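Local coordinates for protein dihydrodipicolinate synthase (Bacillus clausii KSM-K16, PDB 3E96) that probably acts as a 4-hydroxy-tetrahydrodipicolinate synthase of the DapA family, a TIM-barrel lyase expected to work through a Schiff base with its substrate, at residues B[142-147]-B[168-173]; B[174-179]-B[204-209]; B[190-195]-B[210-215]. All blocks are in the same frame, centred on the assembly; numbering follows the deposited sequence.

Interaction 1 of 3, residues B[142-147]-B[168-173]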
# COMPACT_ATOMS: atom_id res chain seq x y z
N VAL B 142 -1.23 -16.07 5.16
CA VAL B 142 -0.79 -15.03 4.24
C VAL B 142 -1.99 -14.59 3.41
O VAL B 142 -2.84 -15.41 3.04
CB VAL B 142 0.33 -15.52 3.29
CG1 VAL B 142 1.55 -15.96 4.10
CG2 VAL B 142 -0.18 -16.65 2.43
N TYR B 143 -2.08 -13.28 3.15
CA TYR B 143 -3.15 -12.72 2.35
C TYR B 143 -2.53 -12.52 0.97
O TYR B 143 -1.70 -11.63 0.77
CB TYR B 143 -3.62 -11.37 2.92
CG TYR B 143 -4.99 -10.97 2.41
CD1 TYR B 143 -6.15 -11.50 2.98
CD2 TYR B 143 -5.13 -10.10 1.33
CE1 TYR B 143 -7.42 -11.16 2.49
CE2 TYR B 143 -6.39 -9.76 0.83
CZ TYR B 143 -7.53 -10.29 1.42
OH TYR B 143 -8.77 -9.97 0.92
N PHE B 144 -2.93 -13.36 0.02
CA PHE B 144 -2.39 -13.37 -1.34
C PHE B 144 -3.40 -12.73 -2.29
O PHE B 144 -4.42 -13.34 -2.61
CB PHE B 144 -2.14 -14.83 -1.72
CG PHE B 144 -1.15 -15.02 -2.82
CD1 PHE B 144 0.21 -14.86 -2.58
CD2 PHE B 144 -1.57 -15.39 -4.09
CE1 PHE B 144 1.14 -15.07 -3.60
CE2 PHE B 144 -0.65 -15.60 -5.11
CZ PHE B 144 0.71 -15.44 -4.86
N LYS B 145 -3.12 -11.51 -2.76
CA LYS B 145 -4.08 -10.82 -3.61
C LYS B 145 -3.58 -10.13 -4.88
O LYS B 145 -4.37 -9.49 -5.57
CB LYS B 145 -4.83 -9.78 -2.79
CG LYS B 145 -3.99 -8.59 -2.37
CD LYS B 145 -4.87 -7.52 -1.74
CE LYS B 145 -4.12 -6.23 -1.50
NZ LYS B 145 -5.05 -5.18 -0.99
N ASP B 146 -2.30 -10.26 -5.21
CA ASP B 146 -1.76 -9.62 -6.41
C ASP B 146 -1.70 -10.61 -7.59
O ASP B 146 -0.88 -11.52 -7.60
CB ASP B 146 -0.36 -9.05 -6.14
CG ASP B 146 0.16 -8.22 -7.29
OD1 ASP B 146 -0.45 -8.25 -8.37
OD2 ASP B 146 1.20 -7.54 -7.11
N PRO B 147 -2.56 -10.43 -8.60
CA PRO B 147 -2.55 -11.34 -9.75
C PRO B 147 -1.24 -11.37 -10.51
O PRO B 147 -0.96 -12.32 -11.24
CB PRO B 147 -3.70 -10.81 -10.61
CG PRO B 147 -3.68 -9.35 -10.32
CD PRO B 147 -3.49 -9.31 -8.82
N TYR B 168 -6.71 -16.63 0.00
CA TYR B 168 -6.53 -16.39 -1.43
C TYR B 168 -7.51 -15.30 -1.83
O TYR B 168 -8.72 -15.48 -1.71
CB TYR B 168 -6.80 -17.67 -2.21
CG TYR B 168 -6.18 -17.65 -3.58
CD1 TYR B 168 -4.82 -17.93 -3.75
CD2 TYR B 168 -6.94 -17.33 -4.70
CE1 TYR B 168 -4.23 -17.89 -5.02
CE2 TYR B 168 -6.37 -17.28 -5.96
CZ TYR B 168 -5.02 -17.56 -6.12
OH TYR B 168 -4.46 -17.50 -7.38
N ALA B 169 -6.98 -14.18 -2.32
CA ALA B 169 -7.82 -13.05 -2.67
C ALA B 169 -7.75 -12.59 -4.12
O ALA B 169 -7.97 -11.41 -4.42
CB ALA B 169 -7.52 -11.88 -1.73
N ILE B 170 -7.42 -13.51 -5.01
CA ILE B 170 -7.37 -13.22 -6.44
C ILE B 170 -8.61 -13.94 -6.95
O ILE B 170 -8.71 -15.17 -6.85
CB ILE B 170 -6.12 -13.81 -7.10
CG1 ILE B 170 -4.86 -13.21 -6.45
CG2 ILE B 170 -6.13 -13.52 -8.60
CD1 ILE B 170 -3.56 -13.78 -6.98
N ASN B 171 -9.57 -13.19 -7.48
CA ASN B 171 -10.81 -13.80 -7.96
C ASN B 171 -10.67 -14.42 -9.34
O ASN B 171 -11.38 -14.07 -10.28
CB ASN B 171 -11.94 -12.77 -7.93
CG ASN B 171 -12.30 -12.37 -6.51
OD1 ASN B 171 -12.31 -13.20 -5.60
ND2 ASN B 171 -12.61 -11.09 -6.31
N ASP B 172 -9.75 -15.37 -9.42
CA ASP B 172 -9.47 -16.10 -10.64
C ASP B 172 -9.69 -17.56 -10.24
O ASP B 172 -8.80 -18.19 -9.67
CB ASP B 172 -8.02 -15.87 -11.05
CG ASP B 172 -7.69 -16.46 -12.40
OD1 ASP B 172 -8.16 -17.58 -12.69
OD2 ASP B 172 -6.94 -15.82 -13.17
N LEU B 173 -10.89 -18.08 -10.51
CA LEU B 173 -11.22 -19.45 -10.12
C LEU B 173 -10.30 -20.54 -10.68
O LEU B 173 -9.90 -21.44 -9.95
CB LEU B 173 -12.69 -19.75 -10.43
CG LEU B 173 -13.71 -19.15 -9.44
CD1 LEU B 173 -13.50 -19.74 -8.05
CD2 LEU B 173 -13.56 -17.64 -9.37
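Phe144 and Ala169 are joined by the one backbone hydrogen bond between 142-147 and 168-173: Ala169 N donates to Phe144 O over 2.7 Å, with an N-H...O angle of 157° and the donor tilted modestly from the carbonyl plane. Phe144 and Tyr168 form a parallel bridge here; the chains stay close as far as Lys145 and Ala169 and then part.

Among the apolar contacts, the two bridge residues send their rings to the same face of the sheet. Side by side, these are nearly parallel (planes at 28°) but slid so far that they barely overlap; Phe144 CD2 meets Tyr168 CE1 at 3.8 Å. In both, CG is anti to the backbone N, starting the rings off the same way. Ile170 CD1 touches Phe144 CD2 at 3.9 Å and reaches Asp146 O at 3.6 Å, while its CG1 lies against Lys145 C.

This is the C-terminal end of two adjacent strands of a TIM barrel, where the active site of such enzymes lies. Tyr143, the predicted proton donor/acceptor, points to the other face of the sheet from Phe144; Ala169 CB approaches its ring obliquely, 3.5 Å from CE2 and 3.6 Å from Lys145 CB. An alanine in place of Ile170 keeps CB but loses CG1, CG2 and CD1, and would probably open a gap between Phe144 CD2 and the backbone of 145-146, leaving 145-147 less firmly packed.

The polar ends look elsewhere: Tyr143 OH bonds to Gly194 O, and Tyr168 OH to Asp151. Lys145 packs on Pro118 of the second subunit.

Interaction 2 of 3, residues B[174-179]-B[204-209]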
# COMPACT_ATOMS: atom_id res chain seq x y z
N PRO B 174 -9.97 -20.48 -11.99
CA PRO B 174 -9.08 -21.53 -12.51
C PRO B 174 -7.74 -21.51 -11.77
O PRO B 174 -7.18 -22.56 -11.46
CB PRO B 174 -8.94 -21.17 -13.99
CG PRO B 174 -10.29 -20.59 -14.29
CD PRO B 174 -10.52 -19.67 -13.09
N ARG B 175 -7.23 -20.32 -11.49
CA ARG B 175 -5.96 -20.21 -10.77
C ARG B 175 -6.08 -20.80 -9.37
O ARG B 175 -5.23 -21.57 -8.93
CB ARG B 175 -5.52 -18.75 -10.63
CG ARG B 175 -4.75 -18.20 -11.81
CD ARG B 175 -4.27 -16.78 -11.52
NE ARG B 175 -3.18 -16.72 -10.53
CZ ARG B 175 -2.43 -15.64 -10.33
NH1 ARG B 175 -2.66 -14.54 -11.03
NH2 ARG B 175 -1.44 -15.66 -9.45
N PHE B 176 -7.15 -20.43 -8.67
CA PHE B 176 -7.36 -20.93 -7.32
C PHE B 176 -7.51 -22.45 -7.30
O PHE B 176 -6.86 -23.13 -6.50
CB PHE B 176 -8.60 -20.27 -6.69
CG PHE B 176 -8.94 -20.81 -5.33
CD1 PHE B 176 -8.07 -20.64 -4.26
CD2 PHE B 176 -10.11 -21.54 -5.14
CE1 PHE B 176 -8.35 -21.21 -3.02
CE2 PHE B 176 -10.40 -22.12 -3.90
CZ PHE B 176 -9.52 -21.95 -2.84
N ALA B 177 -8.34 -22.98 -8.18
CA ALA B 177 -8.55 -24.43 -8.23
C ALA B 177 -7.25 -25.18 -8.49
O ALA B 177 -7.03 -26.26 -7.93
CB ALA B 177 -9.58 -24.78 -9.31
N LYS B 178 -6.38 -24.62 -9.32
CA LYS B 178 -5.12 -25.26 -9.64
C LYS B 178 -4.10 -25.21 -8.49
O LYS B 178 -3.44 -26.21 -8.20
CB LYS B 178 -4.50 -24.64 -10.90
CG LYS B 178 -3.21 -25.30 -11.35
CD LYS B 178 -3.39 -26.79 -11.64
CE LYS B 178 -2.06 -27.47 -11.94
NZ LYS B 178 -2.23 -28.93 -12.22
N VAL B 179 -3.97 -24.06 -7.83
CA VAL B 179 -3.00 -23.99 -6.75
C VAL B 179 -3.40 -24.89 -5.59
O VAL B 179 -2.54 -25.49 -4.94
CB VAL B 179 -2.78 -22.52 -6.26
CG1 VAL B 179 -4.00 -22.02 -5.50
CG2 VAL B 179 -1.52 -22.47 -5.38
N TRP B 204 -15.69 -22.13 -2.74
CA TRP B 204 -16.00 -23.36 -2.02
C TRP B 204 -16.03 -24.56 -2.95
O TRP B 204 -15.44 -25.61 -2.66
CB TRP B 204 -17.34 -23.23 -1.29
CG TRP B 204 -17.56 -24.27 -0.23
CD1 TRP B 204 -18.03 -25.54 -0.41
CD2 TRP B 204 -17.27 -24.14 1.17
NE1 TRP B 204 -18.05 -26.21 0.79
CE2 TRP B 204 -17.60 -25.38 1.78
CE3 TRP B 204 -16.78 -23.10 1.97
CZ2 TRP B 204 -17.44 -25.60 3.15
CZ3 TRP B 204 -16.62 -23.32 3.33
CH2 TRP B 204 -16.95 -24.56 3.91
N HIS B 205 -16.72 -24.41 -4.08
CA HIS B 205 -16.82 -25.47 -5.08
C HIS B 205 -15.43 -25.84 -5.59
O HIS B 205 -15.17 -27.01 -5.91
CB HIS B 205 -17.69 -25.01 -6.25
CG HIS B 205 -17.65 -25.92 -7.43
ND1 HIS B 205 -18.21 -27.18 -7.42
CD2 HIS B 205 -17.10 -25.77 -8.66
CE1 HIS B 205 -18.00 -27.76 -8.59
NE2 HIS B 205 -17.33 -26.93 -9.36
N ALA B 206 -14.55 -24.86 -5.67
CA ALA B 206 -13.19 -25.07 -6.16
C ALA B 206 -12.19 -25.59 -5.12
O ALA B 206 -11.04 -25.90 -5.47
CB ALA B 206 -12.66 -23.78 -6.80
N GLY B 207 -12.58 -25.67 -3.85
CA GLY B 207 -11.67 -26.19 -2.85
C GLY B 207 -11.51 -25.44 -1.54
O GLY B 207 -10.90 -25.96 -0.60
N ALA B 208 -12.06 -24.23 -1.45
CA ALA B 208 -11.94 -23.45 -0.21
C ALA B 208 -12.85 -24.05 0.86
O ALA B 208 -13.91 -24.58 0.55
CB ALA B 208 -12.33 -22.00 -0.47
N LYS B 209 -12.43 -23.95 2.12
CA LYS B 209 -13.23 -24.48 3.22
C LYS B 209 -13.50 -23.43 4.29
O LYS B 209 -13.86 -23.76 5.42
CB LYS B 209 -12.54 -25.70 3.84
CG LYS B 209 -12.49 -26.90 2.90
CD LYS B 209 -11.79 -28.08 3.54
CE LYS B 209 -11.76 -29.26 2.58
NZ LYS B 209 -11.14 -30.46 3.21
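Phe176 reaches from helix 173-180 to the end of helix 200-206 and meets three successive residues there, Ala206, Gly207 and Ala208. With CG anti to the backbone N (chi1 176°), the side chain sets out toward 204-209, and one edge of the ring, CD2-CE2-CZ, carries the contact.

The apolar contacts run along that edge: CD2 lies 3.8 Å from Ala206 CB, and CZ lies 3.7 Å from Ala208 CB. Beside them the helices come close through their smallest side chains, Ala177 CB and Ala206 CB being 4.1 Å apart, with a CA-CA distance of 5.1 Å between these two residues.

The polar backbone also takes part, by packing. Ala208 N sits at the ring edge, in its plane, 3.6 Å from Phe176 CE2. It is placed there by Gly207, whose positive phi (134°) turns the chain out of the helix in a Schellman motif.

Arg181 links the same helices, its NH1 bonding to both Ala177 O and Ala206 O, while Phe176 also meets the rings of Tyr168 and Phe203. Across the two segments themselves the contact rests on van der Waals packing, so the fit probably depends on shape, one aromatic edge against two methyl groups and a helix-ending turn, rather than on polar pairing.

Interaction 3 of 3, residues B[190-195]-B[210-215]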
# COMPACT_ATOMS: atom_id res chain seq x y z
N ALA B 190 -5.02 -24.40 5.23
CA ALA B 190 -6.43 -24.06 5.27
C ALA B 190 -6.63 -23.09 4.12
O ALA B 190 -6.01 -22.03 4.09
CB ALA B 190 -6.78 -23.38 6.59
N TRP B 191 -7.47 -23.45 3.15
CA TRP B 191 -7.71 -22.56 2.02
C TRP B 191 -8.94 -21.71 2.30
O TRP B 191 -10.06 -22.21 2.37
CB TRP B 191 -7.91 -23.37 0.74
CG TRP B 191 -6.64 -23.97 0.23
CD1 TRP B 191 -6.27 -25.29 0.29
CD2 TRP B 191 -5.55 -23.27 -0.38
NE1 TRP B 191 -5.01 -25.45 -0.26
CE2 TRP B 191 -4.55 -24.23 -0.68
CE3 TRP B 191 -5.33 -21.93 -0.72
CZ2 TRP B 191 -3.34 -23.88 -1.29
CZ3 TRP B 191 -4.12 -21.58 -1.33
CH2 TRP B 191 -3.15 -22.56 -1.61
N ILE B 192 -8.71 -20.40 2.44
CA ILE B 192 -9.77 -19.45 2.76
C ILE B 192 -10.06 -18.45 1.63
O ILE B 192 -9.14 -17.85 1.08
CB ILE B 192 -9.39 -18.65 4.03
CG1 ILE B 192 -9.16 -19.62 5.19
CG2 ILE B 192 -10.48 -17.63 4.38
CD1 ILE B 192 -8.42 -19.00 6.37
N CYS B 193 -11.33 -18.27 1.30
CA CYS B 193 -11.70 -17.30 0.28
C CYS B 193 -11.55 -15.93 0.94
O CYS B 193 -12.31 -15.59 1.85
CB CYS B 193 -13.14 -17.49 -0.17
SG CYS B 193 -13.73 -16.15 -1.22
N GLY B 194 -10.57 -15.15 0.49
CA GLY B 194 -10.34 -13.84 1.09
C GLY B 194 -11.18 -12.71 0.53
O GLY B 194 -10.97 -11.56 0.90
N THR B 195 -12.12 -13.03 -0.35
CA THR B 195 -12.96 -12.00 -0.96
C THR B 195 -14.43 -12.00 -0.53
O THR B 195 -15.29 -11.43 -1.21
CB THR B 195 -12.84 -12.06 -2.50
OG1 THR B 195 -13.00 -13.41 -2.95
CG2 THR B 195 -11.46 -11.55 -2.93
N GLY B 210 -13.34 -22.17 3.91
CA GLY B 210 -13.59 -21.07 4.83
C GLY B 210 -13.63 -19.79 4.02
O GLY B 210 -13.28 -19.79 2.84
N PHE B 211 -14.06 -18.70 4.65
CA PHE B 211 -14.09 -17.41 3.96
C PHE B 211 -14.07 -16.26 4.96
O PHE B 211 -14.47 -16.42 6.11
CB PHE B 211 -15.32 -17.32 3.02
CG PHE B 211 -16.66 -17.41 3.72
CD1 PHE B 211 -17.26 -16.28 4.25
CD2 PHE B 211 -17.33 -18.63 3.79
CE1 PHE B 211 -18.52 -16.35 4.85
CE2 PHE B 211 -18.59 -18.72 4.39
CZ PHE B 211 -19.19 -17.58 4.92
N THR B 212 -13.56 -15.12 4.52
CA THR B 212 -13.50 -13.93 5.37
C THR B 212 -14.83 -13.22 5.26
O THR B 212 -15.59 -13.45 4.31
CB THR B 212 -12.39 -12.98 4.92
OG1 THR B 212 -12.58 -12.63 3.54
CG2 THR B 212 -11.03 -13.63 5.10
N SER B 213 -15.13 -12.35 6.21
CA SER B 213 -16.40 -11.64 6.17
C SER B 213 -16.37 -10.32 6.92
O SER B 213 -15.87 -10.25 8.05
CB SER B 213 -17.51 -12.52 6.74
OG SER B 213 -18.73 -11.79 6.83
N GLY B 214 -16.89 -9.28 6.28
CA GLY B 214 -16.98 -7.97 6.91
C GLY B 214 -18.44 -7.83 7.31
O GLY B 214 -18.80 -7.04 8.18
N LEU B 215 -19.29 -8.60 6.65
CA LEU B 215 -20.72 -8.59 6.91
C LEU B 215 -21.03 -8.95 8.37
O LEU B 215 -22.02 -8.48 8.93
CB LEU B 215 -21.43 -9.57 5.97
CG LEU B 215 -22.95 -9.77 6.12
CD1 LEU B 215 -23.66 -8.44 5.92
CD2 LEU B 215 -23.43 -10.78 5.09
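Cys193 and Phe211 pair as a parallel beta bridge between strands 190-193 and 210-213, the seventh and eighth of the TIM barrel, which helix 200-206 connects in a beta-alpha-beta unit. The short strand axes approach to 4.3 Å and cross at -41°.

Both bridge residues point to the same face of the sheet, where helix 200-206 packs on them, but they touch only near the backbone, CB to CB at 3.9 Å. Beyond CB they diverge: Cys193 SG is anti to its backbone N, while in Phe211 chi1 of 62° sets CG between N and the carbonyl carbon; the ring leads away from Cys193 and meets Leu227 of helix 220-231.

Ile192 points to the other face; Thr212 points toward strand 190-193, and both touch Lys167, the predicted Schiff-base lysine. Ile192 CG2 rests against Phe211 CA at 3.6 Å. Thr212 OG1 stands between its backbone N and carbonyl carbon, 3.3 Å from Gly194 O, and Thr212 CG2 lies 4.0 Å from Cys193 O.

Two backbone hydrogen bonds fix this register. Cys193 N reaches Gly210 O at 2.9 Å in a nearly straight bond (172° at the hydrogen), although the donor stands above the carbonyl plane. Cys193 O in turn accepts from Thr212 N at 3.0 Å, with the donor nitrogen nearly along the C=O axis, and Phe211 CA makes a C-H...O contact with that same oxygen at 3.3 Å.

Overall arrangement
Following the chain, interaction 1 closes first, bringing the end of strand 140-144 to the segment that follows strand 163-168, across helix 152-157. Helix 173-180 begins at the last residue of interaction 1, and interaction 2 opens on it, closing at the C-terminal end of helix 200-206. Interaction 3 opens inside that span, at strand 190-193, and closes beyond it at strand 210-213, so interactions 2 and 3 cross while interaction 1 precedes both in series. Together they tie strands five to eight of the barrel to two of its outer helices. Asn171 OD1 to Thr195 OG1 connects interactions 1 and 3; Pro147 O to Arg175 NH1 connects 1 and 2; Lys209 N to Trp191 O connects 2 and 3.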